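Local coordinates for protein amidohydrolase (Xanthomonas campestris pv. campestris, PDB 4DZH) that probably deaminates adenosine-type nucleosides such as 5'-methylthioadenosine, using a zinc ion held in a TIM-barrel amidohydrolase fold, at residues Phe155-Val159 with Leu364-Ile370; Ala161-Asp165 with Glu176-Arg180; Thr196-Ala202 with Met223-His228. One frame throughout, in Å; residues are numbered along the deposited sequence.

Contact 1: Phe155-Val159 with Leu364-Ile370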
ATOM      1  N   PHE A 155       4.980 -25.401   0.192  1.00 15.68           N
ATOM      2  CA  PHE A 155       4.561 -24.149  -0.399  1.00 16.20           C
ATOM      3  C   PHE A 155       4.559 -24.323  -1.918  1.00 16.36           C
ATOM      4  O   PHE A 155       5.481 -24.924  -2.446  1.00 20.00           O
ATOM      5  CB  PHE A 155       5.525 -23.022   0.045  1.00 18.00           C
ATOM      6  CG  PHE A 155       5.053 -21.639  -0.319  1.00 12.81           C
ATOM      7  CD1 PHE A 155       5.226 -21.118  -1.606  1.00 13.16           C
ATOM      8  CD2 PHE A 155       4.426 -20.857   0.632  1.00 13.51           C
ATOM      9  CE1 PHE A 155       4.753 -19.844  -1.929  1.00 15.57           C
ATOM     10  CE2 PHE A 155       3.923 -19.571   0.315  1.00 14.58           C
ATOM     11  CZ  PHE A 155       4.107 -19.056  -0.966  1.00 15.35           C
ATOM     12  N   ARG A 156       3.496 -23.859  -2.594  1.00 15.10           N
ATOM     13  CA  ARG A 156       3.354 -24.136  -4.023  1.00 16.39           C
ATOM     14  C   ARG A 156       4.204 -23.194  -4.879  1.00 15.40           C
ATOM     15  O   ARG A 156       4.281 -21.992  -4.627  1.00 15.82           O
ATOM     16  CB  ARG A 156       1.883 -24.018  -4.422  1.00 14.99           C
ATOM     17  CG  ARG A 156       1.552 -24.709  -5.765  1.00 17.52           C
ATOM     18  CD  ARG A 156       0.056 -24.638  -6.023  1.00 17.51           C
ATOM     19  NE  ARG A 156      -0.691 -25.253  -4.933  1.00 17.58           N
ATOM     20  CZ  ARG A 156      -0.846 -26.572  -4.785  1.00 17.87           C
ATOM     21  NH1 ARG A 156      -0.271 -27.430  -5.641  1.00 21.41           N
ATOM     22  NH2 ARG A 156      -1.557 -27.041  -3.768  1.00 19.97           N
ATOM     23  N   ALA A 157       4.821 -23.742  -5.919  1.00 15.48           N
ATOM     24  CA  ALA A 157       5.662 -22.885  -6.753  1.00 15.14           C
ATOM     25  C   ALA A 157       5.825 -23.404  -8.152  1.00 15.91           C
ATOM     26  O   ALA A 157       6.008 -24.601  -8.384  1.00 17.03           O
ATOM     27  CB  ALA A 157       7.044 -22.764  -6.125  1.00 17.07           C
ATOM     28  N   LEU A 158       5.849 -22.455  -9.073  1.00 12.55           N
ATOM     29  CA  LEU A 158       6.403 -22.710 -10.426  1.00 15.77           C
ATOM     30  C   LEU A 158       7.814 -22.144 -10.356  1.00 15.98           C
ATOM     31  O   LEU A 158       7.985 -20.923 -10.111  1.00 16.51           O
ATOM     32  CB  LEU A 158       5.569 -21.969 -11.485  1.00 16.05           C
ATOM     33  CG  LEU A 158       6.108 -22.132 -12.927  1.00 16.15           C
ATOM     34  CD1 LEU A 158       6.139 -23.592 -13.382  1.00 18.23           C
ATOM     35  CD2 LEU A 158       5.290 -21.307 -13.926  1.00 17.40           C
ATOM     36  N   VAL A 159       8.818 -23.013 -10.484  1.00 16.15           N
ATOM     37  CA  VAL A 159      10.208 -22.621 -10.226  1.00 15.82           C
ATOM     38  C   VAL A 159      10.938 -22.508 -11.537  1.00 15.93           C
ATOM     39  O   VAL A 159      10.956 -23.456 -12.335  1.00 17.24           O
ATOM     40  CB  VAL A 159      10.916 -23.645  -9.316  1.00 16.32           C
ATOM     41  CG1 VAL A 159      12.394 -23.280  -9.153  1.00 17.99           C
ATOM     42  CG2 VAL A 159      10.239 -23.687  -7.954  1.00 17.14           C
ATOM     43  N   LEU A 364       0.559 -19.576 -14.454  1.00 19.00           N
ATOM     44  CA  LEU A 364       1.588 -20.528 -14.052  1.00 18.04           C
ATOM     45  C   LEU A 364       1.244 -21.936 -14.527  1.00 18.79           C
ATOM     46  O   LEU A 364       2.017 -22.861 -14.324  1.00 18.94           O
ATOM     47  CB  LEU A 364       1.763 -20.537 -12.519  1.00 16.90           C
ATOM     48  CG  LEU A 364       2.639 -19.440 -11.883  1.00 19.41           C
ATOM     49  CD1 LEU A 364       2.234 -18.041 -12.343  1.00 19.98           C
ATOM     50  CD2 LEU A 364       2.535 -19.531 -10.356  1.00 20.33           C
ATOM     51  N   GLY A 365       0.095 -22.095 -15.189  1.00 21.08           N
ATOM     52  CA  GLY A 365      -0.349 -23.412 -15.629  1.00 20.83           C
ATOM     53  C   GLY A 365      -1.006 -24.257 -14.545  1.00 21.87           C
ATOM     54  O   GLY A 365      -1.149 -25.499 -14.679  1.00 24.65           O
ATOM     55  N   PHE A 366      -1.434 -23.588 -13.477  1.00 20.08           N
ATOM     56  CA  PHE A 366      -2.055 -24.239 -12.326  1.00 19.86           C
ATOM     57  C   PHE A 366      -3.571 -23.952 -12.265  1.00 18.17           C
ATOM     58  O   PHE A 366      -4.240 -24.235 -11.242  1.00 19.48           O
ATOM     59  CB  PHE A 366      -1.416 -23.711 -11.025  1.00 19.29           C
ATOM     60  CG  PHE A 366       0.047 -24.037 -10.843  1.00 19.71           C
ATOM     61  CD1 PHE A 366       0.676 -25.065 -11.513  1.00 23.71           C
ATOM     62  CD2 PHE A 366       0.801 -23.278  -9.928  1.00 17.86           C
ATOM     63  CE1 PHE A 366       2.026 -25.336 -11.290  1.00 24.22           C
ATOM     64  CE2 PHE A 366       2.137 -23.561  -9.699  1.00 21.53           C
ATOM     65  CZ  PHE A 366       2.763 -24.584 -10.391  1.00 23.29           C
ATOM     66  N   GLY A 367      -4.110 -23.388 -13.343  1.00 20.52           N
ATOM     67  CA  GLY A 367      -5.497 -22.955 -13.382  1.00 22.00           C
ATOM     68  C   GLY A 367      -6.500 -24.045 -13.052  1.00 24.46           C
ATOM     69  O   GLY A 367      -7.593 -23.776 -12.535  1.00 22.97           O
ATOM     70  N   ASP A 368      -6.160 -25.302 -13.373  1.00 26.21           N
ATOM     71  CA  ASP A 368      -7.082 -26.381 -13.082  1.00 22.27           C
ATOM     72  C   ASP A 368      -7.006 -26.868 -11.648  1.00 22.75           C
ATOM     73  O   ASP A 368      -7.890 -27.601 -11.179  1.00 25.40           O
ATOM     74  CB  ASP A 368      -6.843 -27.550 -14.051  1.00 25.69           C
ATOM     75  CG  ASP A 368      -7.211 -27.208 -15.481  1.00 36.89           C
ATOM     76  OD1 ASP A 368      -8.049 -26.299 -15.683  1.00 38.93           O
ATOM     77  OD2 ASP A 368      -6.689 -27.877 -16.396  1.00 42.60           O
ATOM     78  N   ARG A 369      -5.972 -26.438 -10.923  0.58 21.32           N
ATOM     79  CA  ARG A 369      -5.745 -26.963  -9.579  0.58 19.15           C
ATOM     80  C   ARG A 369      -5.913 -25.929  -8.452  0.58 19.49           C
ATOM     81  O   ARG A 369      -6.249 -26.295  -7.319  0.58 21.86           O
ATOM     82  CB  ARG A 369      -4.371 -27.660  -9.493  0.58 21.13           C
ATOM     83  CG  ARG A 369      -4.278 -28.954 -10.352  0.58 27.08           C
ATOM     84  CD  ARG A 369      -2.938 -29.693 -10.190  0.58 26.65           C
ATOM     85  NE  ARG A 369      -2.839 -30.446  -8.933  0.58 24.22           N
ATOM     86  CZ  ARG A 369      -1.858 -30.278  -8.050  0.58 21.33           C
ATOM     87  NH1 ARG A 369      -0.907 -29.384  -8.283  0.58 22.68           N
ATOM     88  NH2 ARG A 369      -1.829 -31.008  -6.942  0.58 20.07           N
ATOM     89  N   ILE A 370      -5.677 -24.655  -8.757  1.00 21.10           N
ATOM     90  CA  ILE A 370      -5.814 -23.595  -7.731  1.00 21.65           C
ATOM     91  C   ILE A 370      -6.510 -22.351  -8.286  1.00 21.16           C
ATOM     92  O   ILE A 370      -6.804 -22.256  -9.479  1.00 19.67           O
ATOM     93  CB  ILE A 370      -4.445 -23.160  -7.107  1.00 21.61           C
ATOM     94  CG1 ILE A 370      -3.590 -22.448  -8.146  1.00 21.55           C
ATOM     95  CG2 ILE A 370      -3.664 -24.360  -6.541  1.00 23.87           C
ATOM     96  CD1 ILE A 370      -2.219 -21.976  -7.617  1.00 20.92           C
TER
HETATM   97  O   HOH W   1      -1.008 -29.999  -4.049  1.00 22.86           O
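Arg156 and Leu158, on strand 156-163, point toward the loop 364-370, and Phe366 from that loop fits between them. Followed outward from CB, Arg156 starts with CG anti to the backbone N (chi1 -162°), and this CG passes Phe366 CE2 at 4.1 Å. Its CD then lies 3.8 Å from both CG2 and CD1 of Ile370. A bend at chi3 (-57°) turns the guanidinium so that Ile370 CG2 covers one face, 3.5 Å from Arg156 NE. That NE forms a salt bridge with Asp380. At the tip, in one of the two conformers of Arg369, Arg156 NH1 comes within 3.3 Å of Arg369 NH1; Pro192 O, accepting from Arg369 and weakly from Arg156, and a water accepting from both NH2 atoms, weakly from Arg369, probably ease the proximity of these positive groups. Phe366 presents its ring edge to the strand backbone, with CZ 3.8 Å from Ala157 O. Farther along, Leu158 CD2 packs on Leu364 CG at 3.8 Å. Gly365, with positive phi, is the first residue to leave helical angles after helix 349-363, a Schellman motif, and from the following loop Phe366 also touches Cys135 of strand 133-139 and Ser195 of strand 194-200.

Contact 2: Ala161-Asp165 with Glu176-Arg180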
ATOM      1  N   ALA A 161      14.102 -22.077 -14.174  1.00 17.32           N
ATOM      2  CA  ALA A 161      15.507 -22.351 -14.404  1.00 18.82           C
ATOM      3  C   ALA A 161      16.047 -21.186 -15.238  1.00 18.08           C
ATOM      4  O   ALA A 161      15.664 -20.991 -16.397  1.00 21.51           O
ATOM      5  CB  ALA A 161      15.656 -23.698 -15.187  1.00 18.99           C
ATOM      6  N   VAL A 162      16.891 -20.367 -14.618  1.00 19.31           N
ATOM      7  CA  VAL A 162      17.450 -19.201 -15.310  1.00 19.59           C
ATOM      8  C   VAL A 162      18.285 -19.581 -16.540  1.00 17.77           C
ATOM      9  O   VAL A 162      19.146 -20.486 -16.465  1.00 20.22           O
ATOM     10  CB  VAL A 162      18.354 -18.355 -14.347  1.00 24.04           C
ATOM     11  CG1 VAL A 162      19.015 -17.200 -15.092  1.00 24.14           C
ATOM     12  CG2 VAL A 162      17.574 -17.824 -13.152  1.00 22.15           C
ATOM     13  N   ILE A 163      18.041 -18.885 -17.653  1.00 18.34           N
ATOM     14  CA  ILE A 163      18.903 -18.997 -18.815  1.00 18.56           C
ATOM     15  C   ILE A 163      19.433 -17.582 -19.123  1.00 20.01           C
ATOM     16  O   ILE A 163      18.643 -16.640 -19.259  1.00 21.17           O
ATOM     17  CB  ILE A 163      18.123 -19.493 -20.051  1.00 20.82           C
ATOM     18  CG1 ILE A 163      17.471 -20.849 -19.785  1.00 20.07           C
ATOM     19  CG2 ILE A 163      19.023 -19.487 -21.305  1.00 21.47           C
ATOM     20  CD1 ILE A 163      18.504 -22.003 -19.524  1.00 19.20           C
ATOM     21  N   ILE A 164      20.752 -17.417 -19.246  1.00 21.33           N
ATOM     22  CA  ILE A 164      21.322 -16.092 -19.507  1.00 21.21           C
ATOM     23  C   ILE A 164      22.669 -16.311 -20.206  1.00 21.41           C
ATOM     24  O   ILE A 164      23.293 -17.373 -20.058  1.00 23.92           O
ATOM     25  CB  ILE A 164      21.409 -15.269 -18.168  1.00 26.14           C
ATOM     26  CG1 ILE A 164      21.714 -13.794 -18.430  1.00 28.58           C
ATOM     27  CG2 ILE A 164      22.387 -15.870 -17.167  1.00 24.91           C
ATOM     28  CD1 ILE A 164      21.600 -12.947 -17.186  1.00 26.68           C
ATOM     29  N   ASP A 165      23.105 -15.324 -20.983  1.00 21.20           N
ATOM     30  CA  ASP A 165      24.322 -15.511 -21.787  1.00 22.65           C
ATOM     31  C   ASP A 165      25.594 -15.391 -20.957  1.00 26.35           C
ATOM     32  O   ASP A 165      26.674 -15.613 -21.488  1.00 29.99           O
ATOM     33  CB  ASP A 165      24.460 -14.418 -22.851  1.00 23.14           C
ATOM     34  CG  ASP A 165      23.435 -14.497 -23.964  1.00 29.27           C
ATOM     35  OD1 ASP A 165      22.693 -15.494 -24.096  1.00 31.06           O
ATOM     36  OD2 ASP A 165      23.413 -13.526 -24.756  1.00 30.90           O
ATOM     37  N   GLU A 176      25.813 -25.548 -19.441  1.00 23.39           N
ATOM     38  CA  GLU A 176      25.565 -25.752 -18.021  1.00 22.34           C
ATOM     39  C   GLU A 176      24.192 -25.187 -17.630  1.00 24.20           C
ATOM     40  O   GLU A 176      23.481 -25.842 -16.886  1.00 24.24           O
ATOM     41  CB  GLU A 176      26.679 -25.198 -17.137  1.00 27.05           C
ATOM     42  CG  GLU A 176      26.602 -25.625 -15.672  1.00 33.91           C
ATOM     43  CD  GLU A 176      27.791 -25.150 -14.868  1.00 40.04           C
ATOM     44  OE1 GLU A 176      28.761 -24.645 -15.496  1.00 37.27           O
ATOM     45  OE2 GLU A 176      27.752 -25.272 -13.614  1.00 41.89           O
ATOM     46  N   TYR A 177      23.803 -24.027 -18.154  1.00 25.92           N
ATOM     47  CA  TYR A 177      22.500 -23.478 -17.779  1.00 22.14           C
ATOM     48  C   TYR A 177      21.401 -24.441 -18.217  1.00 24.80           C
ATOM     49  O   TYR A 177      20.452 -24.718 -17.466  1.00 24.63           O
ATOM     50  CB  TYR A 177      22.252 -22.092 -18.416  1.00 23.32           C
ATOM     51  CG  TYR A 177      22.912 -20.932 -17.655  1.00 22.33           C
ATOM     52  CD1 TYR A 177      22.369 -20.441 -16.463  1.00 19.26           C
ATOM     53  CD2 TYR A 177      24.069 -20.302 -18.165  1.00 21.93           C
ATOM     54  CE1 TYR A 177      22.988 -19.390 -15.769  1.00 20.85           C
ATOM     55  CE2 TYR A 177      24.673 -19.239 -17.481  1.00 23.55           C
ATOM     56  CZ  TYR A 177      24.129 -18.782 -16.297  1.00 23.33           C
ATOM     57  OH  TYR A 177      24.712 -17.727 -15.601  1.00 25.83           O
ATOM     58  N   PHE A 178      21.515 -24.955 -19.429  1.00 23.70           N
ATOM     59  CA  PHE A 178      20.495 -25.876 -19.902  1.00 22.57           C
ATOM     60  C   PHE A 178      20.569 -27.253 -19.203  1.00 25.56           C
ATOM     61  O   PHE A 178      19.527 -27.875 -19.012  1.00 24.16           O
ATOM     62  CB  PHE A 178      20.508 -25.980 -21.435  1.00 24.41           C
ATOM     63  CG  PHE A 178      19.930 -24.749 -22.121  1.00 24.46           C
ATOM     64  CD1 PHE A 178      18.552 -24.591 -22.257  1.00 24.51           C
ATOM     65  CD2 PHE A 178      20.770 -23.746 -22.618  1.00 26.30           C
ATOM     66  CE1 PHE A 178      18.017 -23.463 -22.880  1.00 26.37           C
ATOM     67  CE2 PHE A 178      20.246 -22.611 -23.273  1.00 26.63           C
ATOM     68  CZ  PHE A 178      18.878 -22.471 -23.414  1.00 26.00           C
ATOM     69  N   ALA A 179      21.763 -27.694 -18.789  1.00 22.28           N
ATOM     70  CA  ALA A 179      21.898 -28.986 -18.083  1.00 22.63           C
ATOM     71  C   ALA A 179      21.184 -28.858 -16.734  1.00 24.60           C
ATOM     72  O   ALA A 179      20.368 -29.717 -16.381  1.00 23.84           O
ATOM     73  CB  ALA A 179      23.359 -29.341 -17.879  1.00 25.16           C
ATOM     74  N   ARG A 180      21.480 -27.784 -15.993  1.00 22.75           N
ATOM     75  CA  ARG A 180      20.701 -27.497 -14.770  1.00 23.27           C
ATOM     76  C   ARG A 180      19.185 -27.440 -14.994  1.00 22.09           C
ATOM     77  O   ARG A 180      18.425 -27.969 -14.156  1.00 24.92           O
ATOM     78  CB  ARG A 180      21.119 -26.202 -14.063  1.00 27.08           C
ATOM     79  CG  ARG A 180      22.597 -26.000 -13.842  1.00 37.26           C
ATOM     80  CD  ARG A 180      23.120 -26.748 -12.677  1.00 40.88           C
ATOM     81  NE  ARG A 180      24.019 -25.886 -11.926  1.00 46.14           N
ATOM     82  CZ  ARG A 180      24.346 -26.080 -10.650  1.00 49.02           C
ATOM     83  NH1 ARG A 180      23.852 -27.132  -9.992  1.00 49.82           N
ATOM     84  NH2 ARG A 180      25.174 -25.226 -10.033  1.00 47.41           N
TER
HETATM   85  O   HOH W   2      19.401 -23.015 -15.331  1.00 24.69           O
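The ring of Tyr177 has the backbone N of Ile164 over one face, while the neighbouring ring of Phe178 has the Ile163 side chain on one of its own. Both rings belong to helix 174-188, which packs on strand 156-163 within a beta-alpha-beta unit of the TIM barrel; the short segments run nearly antiparallel, at 162°, with axes 8.0 Å apart. Ile163 CD1 stands almost above the centre of the Phe178 ring in a CH-pi contact, 3.7 Å from the centroid and 12° off the normal. The same isoleucine reaches Phe178 CZ with CG2, also at 3.7 Å, the two side chains crossing at about a right angle. Phe178 continues onto helix 208-221, touching Val214 and Leu217. With Ile164 CG1 anti to the backbone N (chi1 -168°), CG2 falls between N and the carbonyl carbon and meets Tyr177 CZ at 3.5 Å. The hydroxyl of Tyr177 is hydrogen-bonded to Phe166 O and Thr168 OG1, which fix the end of the ring. Ile164 N is buried here without a hydrogen-bond partner. Between strand and helix a water donates to two backbone carbonyls, Val162 O at 2.8 Å and Tyr177 O at 2.9 Å.

Contact 3: Thr196-Ala202 with Met223-His228. With ZN (zinc ion), chain E.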
ATOM      1  N   THR A 196       8.042 -26.773 -12.948  1.00 20.83           N
ATOM      2  CA  THR A 196       9.229 -26.080 -13.409  1.00 19.78           C
ATOM      3  C   THR A 196       8.984 -25.318 -14.700  1.00 19.71           C
ATOM      4  O   THR A 196       8.109 -25.683 -15.493  1.00 20.39           O
ATOM      5  CB  THR A 196      10.411 -27.040 -13.609  1.00 22.10           C
ATOM      6  OG1 THR A 196      10.119 -27.990 -14.651  1.00 22.14           O
ATOM      7  CG2 THR A 196      10.730 -27.783 -12.289  1.00 21.60           C
ATOM      8  N   ALA A 197       9.762 -24.255 -14.896  1.00 17.61           N
ATOM      9  CA  ALA A 197       9.621 -23.424 -16.107  1.00 18.59           C
ATOM     10  C   ALA A 197      11.005 -23.013 -16.570  1.00 20.02           C
ATOM     11  O   ALA A 197      11.960 -23.095 -15.799  1.00 19.85           O
ATOM     12  CB  ALA A 197       8.821 -22.145 -15.770  1.00 20.71           C
ATOM     13  N   PHE A 198      11.129 -22.617 -17.840  1.00 20.60           N
ATOM     14  CA  PHE A 198      12.325 -21.929 -18.267  1.00 19.82           C
ATOM     15  C   PHE A 198      12.197 -20.464 -17.923  1.00 18.85           C
ATOM     16  O   PHE A 198      11.124 -19.878 -18.082  1.00 20.38           O
ATOM     17  CB  PHE A 198      12.504 -22.085 -19.760  1.00 18.62           C
ATOM     18  CG  PHE A 198      13.112 -23.418 -20.154  1.00 23.75           C
ATOM     19  CD1 PHE A 198      14.492 -23.627 -20.043  1.00 24.78           C
ATOM     20  CD2 PHE A 198      12.308 -24.466 -20.603  1.00 26.64           C
ATOM     21  CE1 PHE A 198      15.054 -24.855 -20.390  1.00 27.93           C
ATOM     22  CE2 PHE A 198      12.861 -25.696 -20.951  1.00 28.17           C
ATOM     23  CZ  PHE A 198      14.229 -25.901 -20.858  1.00 24.78           C
ATOM     24  N   ALA A 199      13.294 -19.864 -17.473  1.00 17.93           N
ATOM     25  CA  ALA A 199      13.318 -18.450 -17.152  1.00 17.46           C
ATOM     26  C   ALA A 199      14.463 -17.740 -17.876  1.00 19.08           C
ATOM     27  O   ALA A 199      15.437 -17.302 -17.239  1.00 19.09           O
ATOM     28  CB  ALA A 199      13.425 -18.239 -15.634  1.00 17.39           C
ATOM     29  N   PRO A 200      14.350 -17.599 -19.197  1.00 20.38           N
ATOM     30  CA  PRO A 200      15.343 -16.720 -19.820  1.00 19.22           C
ATOM     31  C   PRO A 200      15.248 -15.311 -19.203  1.00 19.22           C
ATOM     32  O   PRO A 200      14.150 -14.796 -18.916  1.00 20.63           O
ATOM     33  CB  PRO A 200      14.929 -16.724 -21.288  1.00 21.81           C
ATOM     34  CG  PRO A 200      13.422 -16.967 -21.269  1.00 21.24           C
ATOM     35  CD  PRO A 200      13.265 -17.977 -20.106  1.00 22.26           C
ATOM     36  N   HIS A 201      16.396 -14.707 -18.926  1.00 20.81           N
ATOM     37  CA  HIS A 201      16.394 -13.520 -18.085  1.00 20.91           C
ATOM     38  C   HIS A 201      15.667 -12.315 -18.710  1.00 20.00           C
ATOM     39  O   HIS A 201      14.735 -11.755 -18.111  1.00 20.35           O
ATOM     40  CB  HIS A 201      17.805 -13.144 -17.628  1.00 21.93           C
ATOM     41  CG  HIS A 201      17.860 -11.815 -16.949  1.00 23.74           C
ATOM     42  ND1 HIS A 201      18.345 -10.674 -17.560  1.00 25.23           N
ATOM     43  CD2 HIS A 201      17.419 -11.431 -15.726  1.00 25.54           C
ATOM     44  CE1 HIS A 201      18.215  -9.648 -16.735  1.00 27.73           C
ATOM     45  NE2 HIS A 201      17.668 -10.084 -15.610  1.00 27.89           N
ATOM     46  N   ALA A 202      16.096 -11.903 -19.896  1.00 20.16           N
ATOM     47  CA  ALA A 202      15.533 -10.729 -20.561  1.00 19.74           C
ATOM     48  C   ALA A 202      15.955 -10.791 -22.044  1.00 22.09           C
ATOM     49  O   ALA A 202      16.898 -11.527 -22.402  1.00 23.04           O
ATOM     50  CB  ALA A 202      16.075  -9.454 -19.930  1.00 21.00           C
ATOM     51  N   MET A 223       7.026 -27.209 -20.612  1.00 26.55           N
ATOM     52  CA  MET A 223       7.292 -26.196 -19.585  1.00 23.64           C
ATOM     53  C   MET A 223       6.871 -24.781 -20.052  1.00 28.43           C
ATOM     54  O   MET A 223       6.982 -24.425 -21.219  1.00 28.79           O
ATOM     55  CB  MET A 223       8.784 -26.212 -19.182  1.00 24.79           C
ATOM     56  CG  MET A 223       9.268 -27.445 -18.423  1.00 26.41           C
ATOM     57  SD  MET A 223      11.054 -27.607 -18.616  1.00 31.40           S
ATOM     58  CE  MET A 223      11.558 -26.307 -17.472  1.00 37.05           C
ATOM     59  N   PRO A 224       6.384 -23.939 -19.129  1.00 25.40           N
ATOM     60  CA  PRO A 224       6.163 -22.531 -19.476  1.00 23.32           C
ATOM     61  C   PRO A 224       7.486 -21.773 -19.655  1.00 21.17           C
ATOM     62  O   PRO A 224       8.540 -22.316 -19.285  1.00 22.31           O
ATOM     63  CB  PRO A 224       5.412 -21.994 -18.246  1.00 22.92           C
ATOM     64  CG  PRO A 224       4.821 -23.200 -17.609  1.00 24.53           C
ATOM     65  CD  PRO A 224       5.819 -24.280 -17.814  1.00 23.16           C
ATOM     66  N   VAL A 225       7.427 -20.574 -20.240  1.00 23.29           N
ATOM     67  CA  VAL A 225       8.590 -19.706 -20.433  1.00 24.39           C
ATOM     68  C   VAL A 225       8.346 -18.393 -19.680  1.00 21.24           C
ATOM     69  O   VAL A 225       7.454 -17.657 -20.021  1.00 23.24           O
ATOM     70  CB  VAL A 225       8.817 -19.445 -21.951  1.00 22.72           C
ATOM     71  CG1 VAL A 225       9.978 -18.506 -22.164  1.00 23.71           C
ATOM     72  CG2 VAL A 225       9.034 -20.777 -22.681  1.00 23.11           C
ATOM     73  N   HIS A 226       9.157 -18.103 -18.655  1.00 18.69           N
ATOM     74  CA  HIS A 226       8.944 -16.949 -17.751  1.00 20.95           C
ATOM     75  C   HIS A 226       9.968 -15.857 -18.086  1.00 20.42           C
ATOM     76  O   HIS A 226      11.155 -16.034 -17.796  1.00 19.60           O
ATOM     77  CB  HIS A 226       9.200 -17.471 -16.330  1.00 17.31           C
ATOM     78  CG  HIS A 226       9.007 -16.466 -15.225  1.00 15.37           C
ATOM     79  ND1 HIS A 226       9.143 -16.819 -13.886  1.00 18.45           N
ATOM     80  CD2 HIS A 226       8.733 -15.141 -15.230  1.00 15.84           C
ATOM     81  CE1 HIS A 226       8.936 -15.758 -13.130  1.00 14.88           C
ATOM     82  NE2 HIS A 226       8.686 -14.722 -13.917  1.00 15.37           N
ATOM     83  N   LEU A 227       9.524 -14.739 -18.674  1.00 18.14           N
ATOM     84  CA  LEU A 227      10.445 -13.777 -19.290  1.00 19.40           C
ATOM     85  C   LEU A 227      10.129 -12.322 -18.957  1.00 17.73           C
ATOM     86  O   LEU A 227       9.035 -11.822 -19.276  1.00 19.92           O
ATOM     87  CB  LEU A 227      10.405 -13.952 -20.802  1.00 20.67           C
ATOM     88  CG  LEU A 227      11.173 -12.981 -21.689  1.00 20.76           C
ATOM     89  CD1 LEU A 227      12.641 -13.205 -21.490  1.00 20.98           C
ATOM     90  CD2 LEU A 227      10.810 -13.221 -23.187  1.00 28.58           C
ATOM     91  N   HIS A 228      11.082 -11.610 -18.357  1.00 19.45           N
ATOM     92  CA  HIS A 228      10.962 -10.146 -18.293  1.00 18.51           C
ATOM     93  C   HIS A 228      10.858  -9.566 -19.697  1.00 19.49           C
ATOM     94  O   HIS A 228      11.803  -9.725 -20.488  1.00 20.75           O
ATOM     95  CB  HIS A 228      12.164  -9.493 -17.608  1.00 18.73           C
ATOM     96  CG  HIS A 228      12.410  -9.934 -16.196  1.00 17.27           C
ATOM     97  ND1 HIS A 228      13.515 -10.677 -15.856  1.00 18.67           N
ATOM     98  CD2 HIS A 228      11.780  -9.636 -15.030  1.00 20.20           C
ATOM     99  CE1 HIS A 228      13.535 -10.857 -14.546  1.00 18.14           C
ATOM    100  NE2 HIS A 228      12.495 -10.240 -14.017  1.00 15.09           N
TER
HETATM  101 ZN    ZN E 504      11.929  -9.556 -12.037  1.00 17.64          ZN
HETATM  102  O   HOH W   3      12.707 -13.786 -16.776  1.00 20.90           O
HETATM  103  O   HOH W   4      12.136  -7.642 -12.658  1.00 18.19           O
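Backbone hydrogen bonds join parallel barrel strands 194-200 and 225-229 through Phe198, whose N donates to Pro224 O at 3.0 Å and whose O accepts from His226 N at 2.7 Å; the second bond is nearly straight (171°). Beyond this single bridge a water lies between Pro200 O, to which it may donate, and His228 N, from which it accepts. Apolar packing flanks the bridge. Met223, bent at chi3 (76°), lays CE over one face of the Phe198 ring, toward its rim and 4.0 Å from the centroid, while SD reaches Phe198 CE2 obliquely at 3.5 Å, a Met-aromatic contact. Pro200 CG rests on Val225 CG1 and Leu227 CD1. At the other end His228 turns its edge toward the face of His201 in an offset edge-to-face (T-shaped) pair, the planes at 68°. Metal coordination enters through His228: His228 NE2 binds the zinc ion at 2.2 Å, alongside His79, His81, Asp316 and a water at 2.0 Å. His226 NE2 is hydrogen-bonded to His79 ND1, giving that ligand a second-shell partner. His228 ND1 donates in the ring plane to His201 O at 2.8 Å; this carbonyl fixes the rotation of the imidazole and probably makes NE2 a better zinc donor.

Overall arrangement
From the N terminus, strand 156-163 enters first and serves two contacts: its beginning belongs to contact 1 and its end to contact 2. Contact 2 closes soonest, when the chain folds back as helix 174-188. Strand 194-200 then opens contact 3, which is completed after helix 208-221 by 223-228, so contacts 2 and 3 follow in series. Contact 1 closes last, at 364-370 after helix 349-363, and both others are nested inside its long loop. Strands 156-163 and 194-200 are sheet neighbours, joined by probable backbone hydrogen bonds from Val159 and Ala161 to Ala197 and Ala199. Together the contacts tie successive barrel strands to an outer helix, the zinc site and a late loop.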